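Local atomic coordinates of uncharacterized protein (Porphyromonas gingivalis, PDB entry 1ZBS), a protein that is of unknown function but probably acts as an N-acetylglucosamine kinase, transferring phosphate from ATP with the actin-like fold of the ASKHA superfamily. Residues T10-C15 / F26-I31; V63-A68 / I92-D97. All blocks are in the same frame, centred on the assembly; numbering follows the deposited sequence.

Interaction 1 of 2, residues T10-C15 / F26-I31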
loop_
_atom_site.group_PDB
_atom_site.type_symbol
_atom_site.label_atom_id
_atom_site.label_comp_id
_atom_site.label_asym_id
_atom_site.label_seq_id
_atom_site.Cartn_x
_atom_site.Cartn_y
_atom_site.Cartn_z
ATOM N N THR A 10 15.967 8.541 -0.706
ATOM C CA THR A 10 16.999 7.508 -0.647
ATOM C C THR A 10 18.334 8.123 -0.230
ATOM O O THR A 10 18.843 7.843 0.860
ATOM C CB THR A 10 17.175 6.800 -2.015
ATOM O OG1 THR A 10 16.034 5.968 -2.270
ATOM C CG2 THR A 10 18.438 5.943 -2.027
ATOM N N LYS A 11 18.893 8.967 -1.095
ATOM C CA LYS A 11 20.170 9.624 -0.816
ATOM C C LYS A 11 20.146 11.102 -1.231
ATOM O O LYS A 11 19.184 11.574 -1.841
ATOM C CB LYS A 11 21.306 8.901 -1.554
ATOM C CG LYS A 11 21.615 9.441 -2.962
ATOM C CD LYS A 11 20.504 9.185 -3.980
ATOM C CE LYS A 11 20.575 7.763 -4.569
ATOM N NZ LYS A 11 19.500 7.529 -5.616
ATOM N N THR A 12 21.205 11.829 -0.893
ATOM C CA THR A 12 21.299 13.239 -1.252
ATOM C C THR A 12 22.545 13.464 -2.093
ATOM O O THR A 12 23.645 13.116 -1.676
ATOM C CB THR A 12 21.387 14.132 -0.013
ATOM O OG1 THR A 12 20.355 13.770 0.908
ATOM C CG2 THR A 12 21.222 15.594 -0.406
ATOM N N ASP A 13 22.373 14.039 -3.280
ATOM C CA ASP A 13 23.505 14.294 -4.160
ATOM C C ASP A 13 23.986 15.741 -4.032
ATOM O O ASP A 13 23.204 16.680 -4.177
ATOM C CB ASP A 13 23.121 14.000 -5.609
ATOM C CG ASP A 13 24.327 13.917 -6.522
ATOM O OD1 ASP A 13 24.143 13.663 -7.732
ATOM O OD2 ASP A 13 25.460 14.105 -6.023
ATOM N N TRP A 14 25.275 15.910 -3.756
ATOM C CA TRP A 14 25.860 17.235 -3.600
ATOM C C TRP A 14 26.891 17.558 -4.679
ATOM O O TRP A 14 27.513 16.660 -5.264
ATOM C CB TRP A 14 26.550 17.369 -2.238
ATOM C CG TRP A 14 25.650 17.324 -1.051
ATOM C CD1 TRP A 14 25.330 16.229 -0.305
ATOM C CD2 TRP A 14 24.969 18.431 -0.449
ATOM N NE1 TRP A 14 24.495 16.587 0.734
ATOM C CE2 TRP A 14 24.257 17.934 0.666
ATOM C CE3 TRP A 14 24.895 19.797 -0.743
ATOM C CZ2 TRP A 14 23.479 18.754 1.487
ATOM C CZ3 TRP A 14 24.118 20.618 0.077
ATOM C CH2 TRP A 14 23.421 20.091 1.178
ATOM N N CYS A 15 27.077 18.854 -4.928
ATOM C CA CYS A 15 28.056 19.320 -5.904
ATOM C C CYS A 15 28.520 20.744 -5.639
ATOM O O CYS A 15 27.713 21.652 -5.439
ATOM C CB CYS A 15 27.504 19.244 -7.327
ATOM S SG CYS A 15 28.551 20.107 -8.546
ATOM N N PHE A 26 29.851 15.178 -3.922
ATOM C CA PHE A 26 29.757 14.318 -2.736
ATOM C C PHE A 26 28.558 13.391 -2.823
ATOM O O PHE A 26 27.728 13.509 -3.723
ATOM C CB PHE A 26 29.616 15.170 -1.467
ATOM C CG PHE A 26 30.517 16.362 -1.443
ATOM C CD1 PHE A 26 30.043 17.594 -1.012
ATOM C CD2 PHE A 26 31.838 16.260 -1.875
ATOM C CE1 PHE A 26 30.868 18.711 -1.016
ATOM C CE2 PHE A 26 32.676 17.367 -1.884
ATOM C CZ PHE A 26 32.192 18.596 -1.454
ATOM N N GLN A 27 28.458 12.486 -1.860
ATOM C CA GLN A 27 27.364 11.526 -1.827
ATOM C C GLN A 27 26.958 11.268 -0.379
ATOM O O GLN A 27 27.641 10.535 0.332
ATOM C CB GLN A 27 27.824 10.208 -2.463
ATOM C CG GLN A 27 26.775 9.468 -3.282
ATOM C CD GLN A 27 26.677 10.006 -4.702
ATOM O OE1 GLN A 27 25.969 10.985 -4.969
ATOM N NE2 GLN A 27 27.402 9.370 -5.623
ATOM N N THR A 28 25.865 11.879 0.064
ATOM C CA THR A 28 25.389 11.662 1.423
ATOM C C THR A 28 24.018 11.010 1.322
ATOM O O THR A 28 23.674 10.454 0.280
ATOM C CB THR A 28 25.259 12.980 2.210
ATOM O OG1 THR A 28 24.971 12.685 3.582
ATOM C CG2 THR A 28 24.137 13.827 1.654
ATOM N N SER A 29 23.227 11.084 2.383
ATOM C CA SER A 29 21.913 10.466 2.335
ATOM C C SER A 29 20.845 11.217 3.113
ATOM O O SER A 29 21.120 12.217 3.779
ATOM C CB SER A 29 22.004 9.025 2.847
ATOM O OG SER A 29 22.963 8.281 2.113
ATOM N N GLY A 30 19.617 10.722 2.996
ATOM C CA GLY A 30 18.485 11.303 3.693
ATOM C C GLY A 30 18.273 12.792 3.520
ATOM O O GLY A 30 18.160 13.295 2.404
ATOM N N ILE A 31 18.199 13.491 4.647
ATOM C CA ILE A 31 17.996 14.934 4.660
ATOM C C ILE A 31 16.627 15.328 4.099
ATOM O O ILE A 31 16.466 15.528 2.900
ATOM C CB ILE A 31 19.116 15.659 3.869
ATOM C CG1 ILE A 31 20.492 15.217 4.389
ATOM C CG2 ILE A 31 18.970 17.162 4.030
ATOM C CD1 ILE A 31 21.670 15.859 3.677
#
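T12 and T28 pair across the β hairpin of strands 11-18 and 21-29, the edge hairpin of an actin-like (ASKHA) domain sheet with strand order 3-2-1-4-5. Their backbones form the hydrogen-bonded pair: T12 N gives a straight bond to T28 O (3.1 Å, 168°) from above the carbonyl plane, while T28 N returns one to T12 O (3.1 Å). Toward W14 and F26 the pairing slackens into two weak bonds.

The tight side holds T12, W14, T28 and F26, and helix 38-53 packs against it. The T12 and T28 side chains run side by side, pointing the same way. T28 OG1 is anti to the backbone N (chi1 -172°) and makes a weak hydrogen bond to E48, which leaves CG2 between N and the carbonyl carbon, turned to T12 and W14. The I31 side chain crosses that of T12 at about a right angle, and its CD1 lies near the indole plane at the edge, 4.1 Å from W14 CZ2. W14 CB rests against F26 CD1 at 3.7 Å, and the F26 ring continues onto A52 and I53.

The other side, with K11, D13, Q27 and S29, is looser and more open to solvent. The K11 chain bends away after CB, which lies 3.4 Å from T28 O, and D13 OD1 turns to a salt bridge with R25.

Back on the tight side, W14 NE1 is buried without a polar partner. The modelled T28 rotamer puts CG2 in the indole plane 2.9 Å from W14 NE1 and 3.2 Å from T12 CB, both doubtfully short.

Interaction 2 of 2, residues V63-A68 / I92-D97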
loop_
_atom_site.group_PDB
_atom_site.type_symbol
_atom_site.label_atom_id
_atom_site.label_comp_id
_atom_site.label_asym_id
_atom_site.label_seq_id
_atom_site.Cartn_x
_atom_site.Cartn_y
_atom_site.Cartn_z
ATOM N N VAL A 63 24.360 28.499 -1.360
ATOM C CA VAL A 63 23.942 27.101 -1.352
ATOM C C VAL A 63 22.481 27.006 -1.797
ATOM O O VAL A 63 21.628 27.789 -1.364
ATOM C CB VAL A 63 24.119 26.469 0.066
ATOM C CG1 VAL A 63 23.807 27.490 1.133
ATOM C CG2 VAL A 63 23.193 25.267 0.224
ATOM N N TYR A 64 22.220 26.046 -2.682
ATOM C CA TYR A 64 20.885 25.799 -3.223
ATOM C C TYR A 64 20.535 24.326 -2.991
ATOM O O TYR A 64 21.167 23.419 -3.544
ATOM C CB TYR A 64 20.836 26.113 -4.726
ATOM C CG TYR A 64 21.310 27.502 -5.091
ATOM C CD1 TYR A 64 22.626 27.729 -5.493
ATOM C CD2 TYR A 64 20.439 28.590 -5.047
ATOM C CE1 TYR A 64 23.064 29.009 -5.850
ATOM C CE2 TYR A 64 20.862 29.869 -5.396
ATOM C CZ TYR A 64 22.176 30.075 -5.802
ATOM O OH TYR A 64 22.587 31.340 -6.173
ATOM N N PHE A 65 19.528 24.106 -2.156
ATOM C CA PHE A 65 19.093 22.766 -1.807
ATOM C C PHE A 65 17.726 22.438 -2.380
ATOM O O PHE A 65 16.797 23.241 -2.313
ATOM C CB PHE A 65 19.074 22.616 -0.284
ATOM C CG PHE A 65 18.819 21.218 0.181
ATOM C CD1 PHE A 65 17.517 20.751 0.349
ATOM C CD2 PHE A 65 19.885 20.354 0.419
ATOM C CE1 PHE A 65 17.281 19.440 0.745
ATOM C CE2 PHE A 65 19.663 19.039 0.816
ATOM C CZ PHE A 65 18.359 18.580 0.980
ATOM N N TYR A 66 17.622 21.246 -2.952
ATOM C CA TYR A 66 16.383 20.762 -3.534
ATOM C C TYR A 66 16.127 19.376 -2.962
ATOM O O TYR A 66 16.980 18.490 -3.060
ATOM C CB TYR A 66 16.520 20.677 -5.051
ATOM C CG TYR A 66 16.704 22.015 -5.724
ATOM C CD1 TYR A 66 15.634 22.898 -5.856
ATOM C CD2 TYR A 66 17.949 22.401 -6.231
ATOM C CE1 TYR A 66 15.792 24.131 -6.480
ATOM C CE2 TYR A 66 18.120 23.636 -6.857
ATOM C CZ TYR A 66 17.031 24.495 -6.978
ATOM O OH TYR A 66 17.176 25.709 -7.600
ATOM N N GLY A 67 14.960 19.184 -2.356
ATOM C CA GLY A 67 14.649 17.883 -1.787
ATOM C C GLY A 67 13.178 17.669 -1.498
ATOM O O GLY A 67 12.446 18.623 -1.226
ATOM N N ALA A 68 12.743 16.416 -1.560
ATOM C CA ALA A 68 11.349 16.088 -1.288
ATOM C C ALA A 68 11.078 16.305 0.199
ATOM O O ALA A 68 11.829 15.824 1.045
ATOM C CB ALA A 68 11.066 14.638 -1.668
ATOM N N ILE A 92 21.326 31.304 0.991
ATOM C CA ILE A 92 20.893 29.935 1.240
ATOM C C ILE A 92 19.421 29.766 0.891
ATOM O O ILE A 92 18.543 30.268 1.595
ATOM C CB ILE A 92 21.108 29.556 2.709
ATOM C CG1 ILE A 92 20.293 28.309 3.045
ATOM C CG2 ILE A 92 20.746 30.729 3.603
ATOM C CD1 ILE A 92 20.671 27.108 2.214
ATOM N N GLU A 93 19.159 29.053 -0.201
ATOM C CA GLU A 93 17.798 28.814 -0.675
ATOM C C GLU A 93 17.424 27.334 -0.636
ATOM O O GLU A 93 18.169 26.481 -1.123
ATOM C CB GLU A 93 17.650 29.344 -2.105
ATOM C CG GLU A 93 17.719 30.861 -2.237
ATOM C CD GLU A 93 17.570 31.316 -3.677
ATOM O OE1 GLU A 93 16.632 30.846 -4.352
ATOM O OE2 GLU A 93 18.383 32.147 -4.136
ATOM N N VAL A 94 16.263 27.036 -0.058
ATOM C CA VAL A 94 15.780 25.660 0.046
ATOM C C VAL A 94 14.472 25.542 -0.718
ATOM O O VAL A 94 13.542 26.314 -0.486
ATOM C CB VAL A 94 15.547 25.258 1.516
ATOM C CG1 VAL A 94 15.466 23.747 1.636
ATOM C CG2 VAL A 94 16.670 25.799 2.385
ATOM N N ALA A 95 14.408 24.582 -1.633
ATOM C CA ALA A 95 13.213 24.376 -2.446
ATOM C C ALA A 95 12.940 22.892 -2.660
ATOM O O ALA A 95 13.809 22.053 -2.429
ATOM C CB ALA A 95 13.376 25.077 -3.787
ATOM N N GLY A 96 11.728 22.579 -3.108
ATOM C CA GLY A 96 11.355 21.196 -3.346
ATOM C C GLY A 96 12.107 20.552 -4.495
ATOM O O GLY A 96 12.640 21.240 -5.371
ATOM N N ASP A 97 12.148 19.224 -4.496
ATOM C CA ASP A 97 12.836 18.494 -5.544
ATOM C C ASP A 97 12.126 18.579 -6.892
ATOM O O ASP A 97 12.758 18.452 -7.944
ATOM C CB ASP A 97 13.024 17.022 -5.147
ATOM C CG ASP A 97 11.717 16.327 -4.789
ATOM O OD1 ASP A 97 11.708 15.079 -4.782
ATOM O OD2 ASP A 97 10.704 17.009 -4.505
#
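V63 to Y66 pair in register with I92 to A95 as neighbouring parallel strands, the two strands of a β-α-β unit, with 91-95 at the sheet edge. Four backbone hydrogen bonds alternate between them: E93 N to V63 O, F65 N to E93 O (2.9 Å, 175°), A95 N to F65 O (2.8 Å), and G67 N to A95 O, the most bent at 150°. CA-H···O contacts fill in between, the shortest from Y66 CA to A95 O at 3.1 Å.

Apolar contacts lie on both faces. The V63 torsion (chi1 36°) sets CG1 against I92 CD1 at a tight 3.3 Å; F65 CD1 touches V94 CG1, and A95 CB leans on Y66 CE1 (3.7 Å).

Polar groups meet aromatic edges: E93 OE2 lies near the plane of the Y64 ring, 3.6 Å from CE2, and G96 O similarly approaches Y66 CD1. Beyond the strands, the D97 carboxylate sits against A68, with OD1 3.2 Å from CB.

G96 is the N-cap of helix 97-105. Helix 75-85 makes the crossover and packs on F65, I92 and V94; on the other face Y64 stacks with H278, and Y66 OH bonds to R103 and H278. Within the sheet, strand 2-7 flanks 62-67 on the side away from 91-95.

How the interactions relate
Interactions 1 and 2 lie on either side of strand 2-7 in one five-stranded sheet, their centres about 12 Å apart. They meet through the F65 ring on the face shared with helices 38-53 and 75-85: I31 CG2 is 3.4 Å from F65 CZ, and W14 CH2 is 3.6 Å from F65 CD2. S7, at the end of the central strand, is bonded to G30 O and I31 O and touches F65. T10 of interaction 1 makes a weak hydrogen bond to T118, in the turn joining strands 111-116 and 120-125, a contact between the two domains. In ASKHA kinases the active site lies in the cleft between the domains, and the same is probable here.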